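Local coordinates for protein 6-phospho-alpha-glucosidase (Merdibacter massiliensis, PDB 6VC6) that probably hydrolyses 6-phospho-alpha-glucosides as a family 4 glycosidase, using NAD and a manganese ion held at the sugar, at residues A[170-175]-A[259-264]; A[192-197]-A[203-208]. One frame throughout, in Å; residues are numbered along the deposited sequence.

In the fold
The chain leaves the parallel strands of the nine-stranded mixed sheet at strand 166-169 and reaches the bound manganese at Cys170. Helix 172-184 follows. Strands 191-196 and 201-209 then form a hairpin, and contact 2 pairs its two arms across a short connection that carries His200. Helices 217-227, 239-246 and 248-254 come next. The short strand 259-260 then joins the hairpin as the third strand, beside 201-209. Contact 1 closes the larger loop here, joining 259-264 to the start of helix 172-184, and contact 2 lies within that loop. The two touch directly, Leu259 bonding to Phe204 and Pro173 packing on it.

Contact 1: residues A[170-175]-A[259-264]; sequences CDQPEN and LPNTYD. With MN (manganese (II) ion), chain E; G6P (6-O-phosphono-alpha-D-glucopyranose), chain F; NAD (nicotinamide-adenine-dinucleotide), chain G.
Gln172 reaches from the first turn of helix 172-184 to the loop at Asn261, Thr262 and Tyr263. Its CG stands anti to the backbone N (chi1 165°), and the chain then bends at chi2. The bend carries the amide over to Thr262. There OE1 takes two hydrogen bonds from one residue. Thr262 OG1 donates to Gln172 OE1 at a short 2.5 Å, and Thr262 N donates to the same Gln172 OE1 at 3.2 Å. Both donors come from the same face of the amide. The hydroxyl lies well above the carbonyl plane and the N-H is tilted less.

Asn261 crosses the stem of Gln172, its OD1 3.2 Å from Gln172 CG. The two amide planes are 28° apart, but the amides do not bond to each other. Asn261 OD1 instead accepts in its own carbonyl plane, on a lone pair, from Tyr263 N at 2.9 Å. This bond caps the turn that leads into the next helix. Cys170 SG plays the same part for its helix, accepting from Gln172 N.

The other end of the Gln172 amide faces the sugar, with NE2 3.4 Å from O1 of the glucose 6-phosphate. Tyr263 sets a ring edge against the same sugar, its OH 3.2 Å from C1. Manganese is bound by Cys170 SG at 2.2 Å, by sugar O2 and O3, by the nicotinamide O7N and by His200. Asp171 N donates to that O7N, while His319 bonds to the Asp171 carboxylate. NAD, metal and sugar meet here, consistent with the NAD- and metal-dependent active site of family 4 glycosidases.

The two bonds at OE1 should fix which way the Gln172 amide is turned. NE2 is thereby directed to the anomeric end of the sugar, and the loop carrying Tyr263 is tied to the metal-binding segment.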
loop_
_atom_site.group_PDB
_atom_site.type_symbol
_atom_site.label_atom_id
_atom_site.label_comp_id
_atom_site.label_asym_id
_atom_site.label_seq_id
_atom_site.Cartn_x
_atom_site.Cartn_y
_atom_site.Cartn_z
ATOM N N CYS A 170 4.789 0.663 0.899
ATOM C CA CYS A 170 3.937 -0.503 1.082
ATOM C C CYS A 170 4.533 -1.382 2.168
ATOM O O CYS A 170 5.757 -1.518 2.257
ATOM C CB CYS A 170 3.800 -1.309 -0.213
ATOM S SG CYS A 170 2.931 -2.883 -0.044
ATOM N N ASP A 171 3.668 -1.985 2.983
ATOM C CA ASP A 171 4.122 -2.784 4.114
ATOM C C ASP A 171 4.247 -4.267 3.788
ATOM O O ASP A 171 4.604 -5.048 4.674
ATOM C CB ASP A 171 3.195 -2.591 5.321
ATOM C CG ASP A 171 1.773 -3.037 5.057
ATOM O OD1 ASP A 171 0.961 -2.978 6.004
ATOM O OD2 ASP A 171 1.455 -3.433 3.919
ATOM N N GLN A 172 3.986 -4.668 2.539
ATOM C CA GLN A 172 4.082 -6.085 2.194
ATOM C C GLN A 172 5.515 -6.602 2.251
ATOM O O GLN A 172 5.729 -7.691 2.813
ATOM C CB GLN A 172 3.437 -6.330 0.827
ATOM C CG GLN A 172 3.776 -7.676 0.208
ATOM C CD GLN A 172 2.983 -8.818 0.812
ATOM O OE1 GLN A 172 3.243 -9.986 0.526
ATOM N NE2 GLN A 172 2.006 -8.487 1.650
ATOM N N PRO A 173 6.528 -5.909 1.707
ATOM C CA PRO A 173 7.900 -6.435 1.835
ATOM C C PRO A 173 8.351 -6.623 3.274
ATOM O O PRO A 173 9.036 -7.610 3.573
ATOM C CB PRO A 173 8.743 -5.379 1.106
ATOM C CG PRO A 173 7.813 -4.778 0.122
ATOM C CD PRO A 173 6.485 -4.731 0.820
ATOM N N GLU A 174 7.990 -5.709 4.180
ATOM C CA GLU A 174 8.369 -5.887 5.579
ATOM C C GLU A 174 7.592 -7.031 6.221
ATOM O O GLU A 174 8.146 -7.786 7.029
ATOM C CB GLU A 174 8.156 -4.593 6.365
ATOM C CG GLU A 174 8.410 -4.750 7.864
ATOM C CD GLU A 174 8.207 -3.466 8.644
ATOM O OE1 GLU A 174 9.068 -2.568 8.554
ATOM O OE2 GLU A 174 7.180 -3.356 9.349
ATOM N N ASN A 175 6.309 -7.174 5.875
ATOM C CA ASN A 175 5.510 -8.255 6.444
ATOM C C ASN A 175 6.056 -9.621 6.051
ATOM O O ASN A 175 5.931 -10.583 6.817
ATOM C CB ASN A 175 4.052 -8.118 6.010
ATOM C CG ASN A 175 3.299 -7.086 6.825
ATOM O OD1 ASN A 175 3.669 -6.785 7.960
ATOM N ND2 ASN A 175 2.234 -6.540 6.251
ATOM N N LEU A 259 12.574 -15.589 -3.180
ATOM C CA LEU A 259 11.431 -15.558 -2.277
ATOM C C LEU A 259 10.411 -14.549 -2.789
ATOM O O LEU A 259 10.742 -13.366 -2.925
ATOM C CB LEU A 259 11.879 -15.194 -0.867
ATOM C CG LEU A 259 10.794 -14.990 0.194
ATOM C CD1 LEU A 259 10.161 -16.316 0.583
ATOM C CD2 LEU A 259 11.372 -14.294 1.417
ATOM N N PRO A 260 9.177 -14.961 -3.080
ATOM C CA PRO A 260 8.245 -14.071 -3.779
ATOM C C PRO A 260 7.389 -13.214 -2.859
ATOM O O PRO A 260 6.994 -13.619 -1.764
ATOM C CB PRO A 260 7.367 -15.063 -4.554
ATOM C CG PRO A 260 7.303 -16.256 -3.649
ATOM C CD PRO A 260 8.626 -16.318 -2.911
ATOM N N ASN A 261 7.118 -11.997 -3.326
ATOM C CA ASN A 261 6.020 -11.211 -2.784
ATOM C C ASN A 261 4.731 -12.012 -2.921
ATOM O O ASN A 261 4.475 -12.610 -3.969
ATOM C CB ASN A 261 5.920 -9.879 -3.534
ATOM C CG ASN A 261 4.954 -8.903 -2.887
ATOM O OD1 ASN A 261 3.789 -9.223 -2.647
ATOM N ND2 ASN A 261 5.436 -7.695 -2.615
ATOM N N THR A 262 3.924 -12.038 -1.856
ATOM C CA THR A 262 2.734 -12.887 -1.864
ATOM C C THR A 262 1.742 -12.488 -2.948
ATOM O O THR A 262 0.882 -13.298 -3.311
ATOM C CB THR A 262 2.040 -12.865 -0.500
ATOM O OG1 THR A 262 1.470 -11.571 -0.266
ATOM C CG2 THR A 262 3.030 -13.196 0.608
ATOM N N TYR A 263 1.839 -11.268 -3.475
ATOM C CA TYR A 263 0.978 -10.860 -4.576
ATOM C C TYR A 263 1.390 -11.480 -5.904
ATOM O O TYR A 263 0.625 -11.390 -6.871
ATOM C CB TYR A 263 0.967 -9.336 -4.691
ATOM C CG TYR A 263 0.033 -8.669 -3.708
ATOM C CD1 TYR A 263 -1.332 -8.603 -3.953
ATOM C CD2 TYR A 263 0.513 -8.123 -2.525
ATOM C CE1 TYR A 263 -2.190 -8.000 -3.056
ATOM C CE2 TYR A 263 -0.338 -7.519 -1.621
ATOM C CZ TYR A 263 -1.688 -7.459 -1.892
ATOM O OH TYR A 263 -2.543 -6.859 -0.997
ATOM N N ASP A 264 2.570 -12.104 -5.976
ATOM C CA ASP A 264 2.977 -12.795 -7.195
ATOM C C ASP A 264 2.055 -13.958 -7.533
ATOM O O ASP A 264 2.009 -14.378 -8.694
ATOM C CB ASP A 264 4.410 -13.314 -7.064
ATOM C CG ASP A 264 5.419 -12.206 -6.850
ATOM O OD1 ASP A 264 5.008 -11.034 -6.715
ATOM O OD2 ASP A 264 6.629 -12.513 -6.816
HETATM MN MN MN E . 0.771 -2.705 -0.251
HETATM C C1 G6P F . -1.411 -6.034 1.866
HETATM C C2 G6P F . -0.912 -4.826 1.060
HETATM C C3 G6P F . -1.857 -3.638 1.057
HETATM C C4 G6P F . -3.274 -4.138 0.906
HETATM C C5 G6P F . -3.626 -4.886 2.177
HETATM C C6 G6P F . -5.007 -5.512 2.032
HETATM O O1 G6P F . -0.436 -6.380 2.859
HETATM O O2 G6P F . 0.361 -4.410 1.572
HETATM O O3 G6P F . -1.537 -2.741 -0.011
HETATM O O4 G6P F . -4.156 -3.025 0.734
HETATM O O5 G6P F . -2.714 -5.949 2.480
HETATM O O6 G6P F . -5.571 -5.684 3.327
HETATM P P G6P F . -7.131 -6.032 3.498
HETATM O O1P G6P F . -7.790 -4.675 3.434
HETATM O O2P G6P F . -7.448 -6.938 2.331
HETATM O O3P G6P F . -7.203 -6.721 4.840
HETATM P PA NAD G . -11.404 2.774 4.731
HETATM O O1A NAD G . -11.679 2.151 6.078
HETATM O O2A NAD G . -12.527 2.943 3.736
HETATM O O5B NAD G . -10.724 4.212 4.963
HETATM C C5B NAD G . -10.656 5.160 3.904
HETATM C C4B NAD G . -10.912 6.553 4.454
HETATM O O4B NAD G . -10.432 7.536 3.534
HETATM C C3B NAD G . -12.403 6.789 4.637
HETATM O O3B NAD G . -12.652 7.265 5.961
HETATM C C2B NAD G . -12.760 7.868 3.637
HETATM O O2B NAD G . -13.704 8.784 4.197
HETATM C C1B NAD G . -11.429 8.546 3.367
HETATM N N9A NAD G . -11.376 9.140 2.009
HETATM C C8A NAD G . -11.825 8.590 0.865
HETATM N N7A NAD G . -11.620 9.425 -0.188
HETATM C C5A NAD G . -11.032 10.538 0.287
HETATM C C6A NAD G . -10.542 11.819 -0.277
HETATM N N6A NAD G . -10.641 12.087 -1.601
HETATM N N1A NAD G . -9.991 12.713 0.576
HETATM C C2A NAD G . -9.883 12.463 1.895
HETATM N N3A NAD G . -10.307 11.326 2.472
HETATM C C4A NAD G . -10.880 10.346 1.736
HETATM O O3 NAD G . -10.210 1.971 4.009
HETATM P PN NAD G . -9.135 1.096 4.825
HETATM O O1N NAD G . -9.482 -0.364 4.653
HETATM O O2N NAD G . -8.943 1.682 6.204
HETATM O O5D NAD G . -7.820 1.405 3.955
HETATM C C5D NAD G . -7.117 2.633 4.130
HETATM C C4D NAD G . -6.143 2.795 2.973
HETATM O O4D NAD G . -4.855 2.298 3.345
HETATM C C3D NAD G . -6.604 1.987 1.769
HETATM O O3D NAD G . -6.515 2.802 0.599
HETATM C C2D NAD G . -5.597 0.866 1.653
HETATM O O2D NAD G . -5.376 0.508 0.288
HETATM C C1D NAD G . -4.364 1.495 2.272
HETATM N N1N NAD G . -3.390 0.502 2.719
HETATM C C2N NAD G . -2.226 0.465 2.070
HETATM C C3N NAD G . -1.239 -0.439 2.419
HETATM C C7N NAD G . 0.049 -0.438 1.653
HETATM O O7N NAD G . 0.826 -1.369 1.783
HETATM N N7N NAD G . 0.303 0.585 0.837
HETATM C C4N NAD G . -1.465 -1.314 3.473
HETATM C C5N NAD G . -2.689 -1.261 4.133
HETATM C C6N NAD G . -3.644 -0.329 3.738
#

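Contact 2: residues A[192-197]-A[203-208]; sequences DPVYFG and WFTHVY
Tyr195 and Phe204 meet edge-to-face on one side of the hairpin. Tyr195 CD2 sits over the centre of the Phe204 ring, and the planes are 58° apart. Pro193 CB comes to the edge of that same ring, 3.5 Å from Phe204 CD1. Helix 172-184 and Ile339 also pack on Phe204.

Backbone bonds join the antiparallel arms. Asp192 and Tyr208 form a hydrogen-bonded pair, with Asp192 N to Tyr208 O at 2.7 Å. Phe196 and Trp203 form another. Between them is a classic beta bulge, where Thr205 and His206 both face Val194. Val194 N donates to His206 O, and Val194 O accepts from Thr205 N at 2.9 Å. A weak bond from Thr205 OG1 also reaches Val194 O.

Apolar contacts line the other face. Phe196 CZ packs obliquely on Trp203 CE3, and Thr205 CG2 meets the Phe196 ring at its edge. Val194 CG2 lies 3.8 Å from Tyr208 CE1.

Two polar ends bond beyond the hairpin: Tyr195 OH to Glu358 and His206 ND1 to Asp215. At the bulge the pairing shifts by one residue, yet the backbone N and O of Val194 both stay bonded.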
loop_
_atom_site.group_PDB
_atom_site.type_symbol
_atom_site.label_atom_id
_atom_site.label_comp_id
_atom_site.label_asym_id
_atom_site.label_seq_id
_atom_site.Cartn_x
_atom_site.Cartn_y
_atom_site.Cartn_z
ATOM N N ASP A 192 18.654 -8.490 6.367
ATOM C CA ASP A 192 19.017 -7.516 5.342
ATOM C C ASP A 192 18.628 -8.052 3.972
ATOM O O ASP A 192 19.342 -8.898 3.410
ATOM C CB ASP A 192 20.516 -7.208 5.391
ATOM C CG ASP A 192 20.921 -6.482 6.657
ATOM O OD1 ASP A 192 21.977 -6.825 7.228
ATOM O OD2 ASP A 192 20.181 -5.571 7.085
ATOM N N PRO A 193 17.519 -7.603 3.394
ATOM C CA PRO A 193 17.065 -8.154 2.116
ATOM C C PRO A 193 17.641 -7.421 0.912
ATOM O O PRO A 193 18.045 -6.258 0.979
ATOM C CB PRO A 193 15.545 -7.958 2.188
ATOM C CG PRO A 193 15.391 -6.701 2.981
ATOM C CD PRO A 193 16.534 -6.672 3.975
ATOM N N VAL A 194 17.677 -8.145 -0.204
ATOM C CA VAL A 194 17.914 -7.578 -1.527
ATOM C C VAL A 194 16.660 -7.846 -2.346
ATOM O O VAL A 194 16.281 -9.007 -2.547
ATOM C CB VAL A 194 19.160 -8.174 -2.200
ATOM C CG1 VAL A 194 19.383 -7.533 -3.562
ATOM C CG2 VAL A 194 20.382 -7.989 -1.314
ATOM N N TYR A 195 16.015 -6.779 -2.811
ATOM C CA TYR A 195 14.664 -6.863 -3.346
ATOM C C TYR A 195 14.553 -6.017 -4.606
ATOM O O TYR A 195 15.198 -4.973 -4.731
ATOM C CB TYR A 195 13.646 -6.403 -2.288
ATOM C CG TYR A 195 12.197 -6.402 -2.722
ATOM C CD1 TYR A 195 11.634 -5.287 -3.331
ATOM C CD2 TYR A 195 11.384 -7.506 -2.497
ATOM C CE1 TYR A 195 10.308 -5.278 -3.719
ATOM C CE2 TYR A 195 10.056 -7.505 -2.881
ATOM C CZ TYR A 195 9.524 -6.389 -3.491
ATOM O OH TYR A 195 8.203 -6.383 -3.875
ATOM N N PHE A 196 13.726 -6.482 -5.541
ATOM C CA PHE A 196 13.426 -5.726 -6.748
ATOM C C PHE A 196 12.014 -6.061 -7.204
ATOM O O PHE A 196 11.483 -7.131 -6.894
ATOM C CB PHE A 196 14.435 -6.010 -7.874
ATOM C CG PHE A 196 14.176 -7.291 -8.630
ATOM C CD1 PHE A 196 13.343 -7.309 -9.742
ATOM C CD2 PHE A 196 14.787 -8.473 -8.242
ATOM C CE1 PHE A 196 13.108 -8.483 -10.435
ATOM C CE2 PHE A 196 14.558 -9.649 -8.935
ATOM C CZ PHE A 196 13.718 -9.653 -10.033
ATOM N N GLY A 197 11.420 -5.141 -7.951
ATOM C CA GLY A 197 10.129 -5.349 -8.562
ATOM C C GLY A 197 9.283 -4.101 -8.473
ATOM O O GLY A 197 9.732 -3.046 -8.029
ATOM N N TRP A 203 10.352 -9.789 -5.832
ATOM C CA TRP A 203 11.044 -10.979 -5.363
ATOM C C TRP A 203 12.232 -10.574 -4.505
ATOM O O TRP A 203 12.872 -9.546 -4.745
ATOM C CB TRP A 203 11.534 -11.847 -6.531
ATOM C CG TRP A 203 10.438 -12.441 -7.358
ATOM C CD1 TRP A 203 9.863 -13.668 -7.198
ATOM C CD2 TRP A 203 9.788 -11.837 -8.482
ATOM N NE1 TRP A 203 8.893 -13.863 -8.151
ATOM C CE2 TRP A 203 8.827 -12.754 -8.952
ATOM C CE3 TRP A 203 9.923 -10.608 -9.135
ATOM C CZ2 TRP A 203 8.007 -12.482 -10.044
ATOM C CZ3 TRP A 203 9.107 -10.339 -10.219
ATOM C CH2 TRP A 203 8.161 -11.272 -10.663
ATOM N N PHE A 204 12.522 -11.397 -3.501
ATOM C CA PHE A 204 13.717 -11.250 -2.682
ATOM C C PHE A 204 14.796 -12.172 -3.233
ATOM O O PHE A 204 14.635 -13.398 -3.220
ATOM C CB PHE A 204 13.429 -11.582 -1.216
ATOM C CG PHE A 204 12.550 -10.579 -0.524
ATOM C CD1 PHE A 204 13.105 -9.524 0.181
ATOM C CD2 PHE A 204 11.170 -10.698 -0.565
ATOM C CE1 PHE A 204 12.302 -8.599 0.823
ATOM C CE2 PHE A 204 10.361 -9.778 0.077
ATOM C CZ PHE A 204 10.928 -8.728 0.771
ATOM N N THR A 205 15.890 -11.587 -3.720
ATOM C CA THR A 205 16.994 -12.373 -4.254
ATOM C C THR A 205 17.980 -12.816 -3.183
ATOM O O THR A 205 18.681 -13.815 -3.383
ATOM C CB THR A 205 17.739 -11.581 -5.334
ATOM O OG1 THR A 205 18.356 -10.429 -4.744
ATOM C CG2 THR A 205 16.777 -11.133 -6.425
ATOM N N HIS A 206 18.053 -12.102 -2.063
ATOM C CA HIS A 206 18.902 -12.488 -0.947
ATOM C C HIS A 206 18.241 -12.045 0.349
ATOM O O HIS A 206 17.525 -11.041 0.385
ATOM C CB HIS A 206 20.306 -11.876 -1.048
ATOM C CG HIS A 206 21.063 -12.288 -2.272
ATOM N ND1 HIS A 206 21.631 -13.535 -2.413
ATOM C CD2 HIS A 206 21.348 -11.615 -3.412
ATOM C CE1 HIS A 206 22.231 -13.614 -3.586
ATOM N NE2 HIS A 206 22.074 -12.462 -4.213
ATOM N N VAL A 207 18.481 -12.812 1.412
ATOM C CA VAL A 207 18.025 -12.472 2.760
ATOM C C VAL A 207 19.226 -12.687 3.677
ATOM O O VAL A 207 19.474 -13.799 4.154
ATOM C CB VAL A 207 16.823 -13.307 3.213
ATOM C CG1 VAL A 207 16.356 -12.856 4.591
ATOM C CG2 VAL A 207 15.684 -13.204 2.205
ATOM N N TYR A 208 19.982 -11.622 3.927
ATOM C CA TYR A 208 21.231 -11.717 4.668
ATOM C C TYR A 208 21.005 -11.508 6.159
ATOM O O TYR A 208 20.188 -10.678 6.569
ATOM C CB TYR A 208 22.236 -10.683 4.160
ATOM C CG TYR A 208 22.731 -10.919 2.751
ATOM C CD1 TYR A 208 22.520 -9.974 1.755
ATOM C CD2 TYR A 208 23.418 -12.079 2.418
ATOM C CE1 TYR A 208 22.976 -10.180 0.466
ATOM C CE2 TYR A 208 23.876 -12.295 1.131
ATOM C CZ TYR A 208 23.652 -11.343 0.160
ATOM O OH TYR A 208 24.106 -11.553 -1.122
#